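Leucyl-tRNA synthetase (Giardia intestinalis, PDB 3PZ6) is the CP1 editing domain of an enzyme that probably attaches leucine to tRNA(Leu), a domain that probably hydrolyses mischarged tRNA. Local coordinates at residues V93-C98 and I183-P188. The protein carries 2 engineered substitutions. Residues are numbered along the deposited sequence; the frame is centred on the assembly and turned at random.
Sequences VGQTNC and IVTSVP
Thr-96 and Ser-186 supply the one well-formed backbone hydrogen bond between 93-98 and 183-188, an example of two segments of one chain held together by a few uneven bonds. The N-H of Thr-96 meets the carbonyl O of Ser-186 at 3.1 Å (N-H...O 156°), lying 21° off the carbonyl plane. A CA-H...O contact from Gln-95, with CA 3.1 Å from the same Ser-186 oxygen, supplements this bond. The return bond, from Ser-186 N to Asn-97 O, is weak at 3.2 Å. Next along, Cys-98 and Thr-185 form an antiparallel non-hydrogen-bonded pair with CA atoms 4.7 Å apart, their side chains on the sheet face opposite to that of Asn-97 and Ser-186. Beside this pair the Gln-95 chain crosses Thr-185 obliquely.

On the face carrying Asn-97 and Ser-186 the contact is polar. The hydroxyl of Ser-186, anti to its backbone N (chi1 -178°), receives a weak hydrogen bond from Asn-97 ND2 at 2.8 Å. The Asn-97 amide is carried over the serine by a first torsion that sets CG between backbone N and carbonyl carbon.

Both segments belong to the mixed sheet of the CP1 editing domain. Residues 93-98 come just after TLRPET, the counterpart of the threonine-rich motif of LeuRS editing sites; 183-188 follow a GTG sequence and lead toward helix 192-202. There Val-187 N donates to the Asp-194 carboxylate, consistent with orienting an aspartate that in related editing domains binds the amino group of the mischarged amino acid.

Van der Waals contacts complete the junction. Thr-96 and Pro-188 meet tip to tip: both threonine branches face the proline's CG-CD edge, OG1 3.2 Å and methyl CG2 3.6 Å from CD. Val-187 lays CG1 against the carbonyl O of Gly-94 at 3.8 Å.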
ATOM      1  N   VAL A  93      -6.259  -1.875   8.016  1.00 24.04           N
ATOM      2  CA  VAL A  93      -7.571  -1.291   7.766  1.00 24.36           C
ATOM      3  C   VAL A  93      -7.525   0.249   7.684  1.00 26.30           C
ATOM      4  O   VAL A  93      -8.519   0.887   7.336  1.00 26.92           O
ATOM      5  CB  VAL A  93      -8.617  -1.799   8.807  1.00 22.59           C
ATOM      6  CG1 VAL A  93      -8.151  -1.517  10.231  1.00 26.79           C
ATOM      7  CG2 VAL A  93     -10.007  -1.208   8.548  1.00 27.09           C
ATOM      8  N   GLY A  94      -6.368   0.835   7.986  1.00 25.92           N
ATOM      9  CA  GLY A  94      -6.203   2.292   7.995  1.00 20.15           C
ATOM     10  C   GLY A  94      -5.453   2.877   6.810  1.00 24.54           C
ATOM     11  O   GLY A  94      -5.136   4.072   6.801  1.00 28.06           O
ATOM     12  N   GLN A  95      -5.171   2.044   5.812  1.00 23.24           N
ATOM     13  CA  GLN A  95      -4.471   2.469   4.592  1.00 21.08           C
ATOM     14  C   GLN A  95      -5.185   3.561   3.803  1.00 22.95           C
ATOM     15  O   GLN A  95      -6.349   3.411   3.422  1.00 23.46           O
ATOM     16  CB  GLN A  95      -4.261   1.281   3.666  1.00 23.19           C
ATOM     17  CG  GLN A  95      -3.243   0.285   4.143  1.00 26.52           C
ATOM     18  CD  GLN A  95      -3.291  -0.953   3.317  1.00 30.97           C
ATOM     19  OE1 GLN A  95      -4.200  -1.774   3.457  1.00 35.54           O
ATOM     20  NE2 GLN A  95      -2.332  -1.090   2.417  1.00 31.49           N
ATOM     21  N   THR A  96      -4.464   4.648   3.548  1.00 21.60           N
ATOM     22  CA  THR A  96      -4.972   5.759   2.750  1.00 21.59           C
ATOM     23  C   THR A  96      -4.341   5.798   1.356  1.00 19.19           C
ATOM     24  O   THR A  96      -4.866   6.435   0.440  1.00 17.60           O
ATOM     25  CB  THR A  96      -4.652   7.088   3.423  1.00 20.39           C
ATOM     26  OG1 THR A  96      -3.240   7.172   3.601  1.00 19.71           O
ATOM     27  CG2 THR A  96      -5.342   7.194   4.765  1.00 21.92           C
ATOM     28  N   ASN A  97      -3.201   5.123   1.227  1.00 18.31           N
ATOM     29  CA  ASN A  97      -2.391   5.126   0.018  1.00 18.20           C
ATOM     30  C   ASN A  97      -1.242   4.140   0.197  1.00 22.58           C
ATOM     31  O   ASN A  97      -1.183   3.427   1.203  1.00 27.91           O
ATOM     32  CB  ASN A  97      -1.843   6.534  -0.273  1.00 17.00           C
ATOM     33  CG  ASN A  97      -0.869   7.041   0.808  1.00 20.24           C
ATOM     34  OD1 ASN A  97       0.346   7.071   0.600  1.00 20.70           O
ATOM     35  ND2 ASN A  97      -1.405   7.435   1.959  1.00 17.31           N
ATOM     36  N   CYS A  98      -0.336   4.091  -0.774  1.00 20.94           N
ATOM     37  CA  CYS A  98       0.926   3.381  -0.599  1.00 24.24           C
ATOM     38  C   CYS A  98       2.068   4.177  -1.238  1.00 21.85           C
ATOM     39  O   CYS A  98       1.829   5.218  -1.846  1.00 20.39           O
ATOM     40  CB  CYS A  98       0.843   1.951  -1.136  1.00 20.27           C
ATOM     41  SG  CYS A  98       0.564   1.823  -2.910  1.00 31.91           S
ATOM     42  N   ILE A 183       8.152  -1.163  -1.890  1.00 31.76           N
ATOM     43  CA  ILE A 183       6.798  -0.637  -1.761  1.00 25.92           C
ATOM     44  C   ILE A 183       6.400  -0.694  -0.291  1.00 27.83           C
ATOM     45  O   ILE A 183       6.593  -1.708   0.371  1.00 35.10           O
ATOM     46  CB  ILE A 183       5.788  -1.419  -2.617  1.00 26.77           C
ATOM     47  CG1 ILE A 183       6.283  -1.515  -4.064  1.00 27.52           C
ATOM     48  CG2 ILE A 183       4.399  -0.758  -2.564  1.00 23.83           C
ATOM     49  CD1 ILE A 183       5.706  -2.674  -4.841  1.00 25.70           C
ATOM     50  N   VAL A 184       5.867   0.413   0.220  1.00 29.08           N
ATOM     51  CA  VAL A 184       5.518   0.529   1.633  1.00 26.29           C
ATOM     52  C   VAL A 184       4.033   0.887   1.768  1.00 28.17           C
ATOM     53  O   VAL A 184       3.475   1.584   0.912  1.00 27.86           O
ATOM     54  CB  VAL A 184       6.412   1.581   2.343  1.00 22.72           C
ATOM     55  CG1 VAL A 184       6.110   1.644   3.817  1.00 29.35           C
ATOM     56  CG2 VAL A 184       7.884   1.250   2.156  1.00 30.32           C
ATOM     57  N   THR A 185       3.393   0.392   2.824  1.00 25.29           N
ATOM     58  CA  THR A 185       2.008   0.741   3.118  1.00 24.70           C
ATOM     59  C   THR A 185       1.970   2.134   3.717  1.00 27.06           C
ATOM     60  O   THR A 185       2.994   2.638   4.195  1.00 19.73           O
ATOM     61  CB  THR A 185       1.365  -0.236   4.126  1.00 26.29           C
ATOM     62  OG1 THR A 185       2.036  -0.138   5.390  1.00 28.54           O
ATOM     63  CG2 THR A 185       1.436  -1.666   3.619  1.00 25.06           C
ATOM     64  N   SER A 186       0.798   2.764   3.681  1.00 25.06           N
ATOM     65  CA  SER A 186       0.633   4.069   4.297  1.00 21.61           C
ATOM     66  C   SER A 186      -0.555   4.095   5.231  1.00 22.90           C
ATOM     67  O   SER A 186      -1.697   3.937   4.796  1.00 25.21           O
ATOM     68  CB  SER A 186       0.508   5.174   3.254  1.00 22.27           C
ATOM     69  OG  SER A 186       0.395   6.449   3.878  1.00 20.99           O
ATOM     70  N   VAL A 187      -0.268   4.293   6.518  1.00 21.36           N
ATOM     71  CA  VAL A 187      -1.292   4.392   7.546  1.00 21.88           C
ATOM     72  C   VAL A 187      -1.040   5.661   8.371  1.00 23.41           C
ATOM     73  O   VAL A 187      -0.472   5.596   9.456  1.00 25.18           O
ATOM     74  CB  VAL A 187      -1.313   3.128   8.438  1.00 21.29           C
ATOM     75  CG1 VAL A 187      -2.520   3.145   9.381  1.00 23.93           C
ATOM     76  CG2 VAL A 187      -1.331   1.870   7.582  1.00 17.38           C
ATOM     77  N   PRO A 188      -1.454   6.831   7.841  1.00 28.31           N
ATOM     78  CA  PRO A 188      -1.147   8.136   8.431  1.00 23.95           C
ATOM     79  C   PRO A 188      -1.653   8.322   9.852  1.00 23.86           C
ATOM     80  O   PRO A 188      -1.078   9.105  10.597  1.00 26.20           O
ATOM     81  CB  PRO A 188      -1.863   9.120   7.507  1.00 22.08           C
ATOM     82  CG  PRO A 188      -2.023   8.413   6.248  1.00 23.39           C
ATOM     83  CD  PRO A 188      -2.199   6.974   6.581  1.00 24.92           C
TER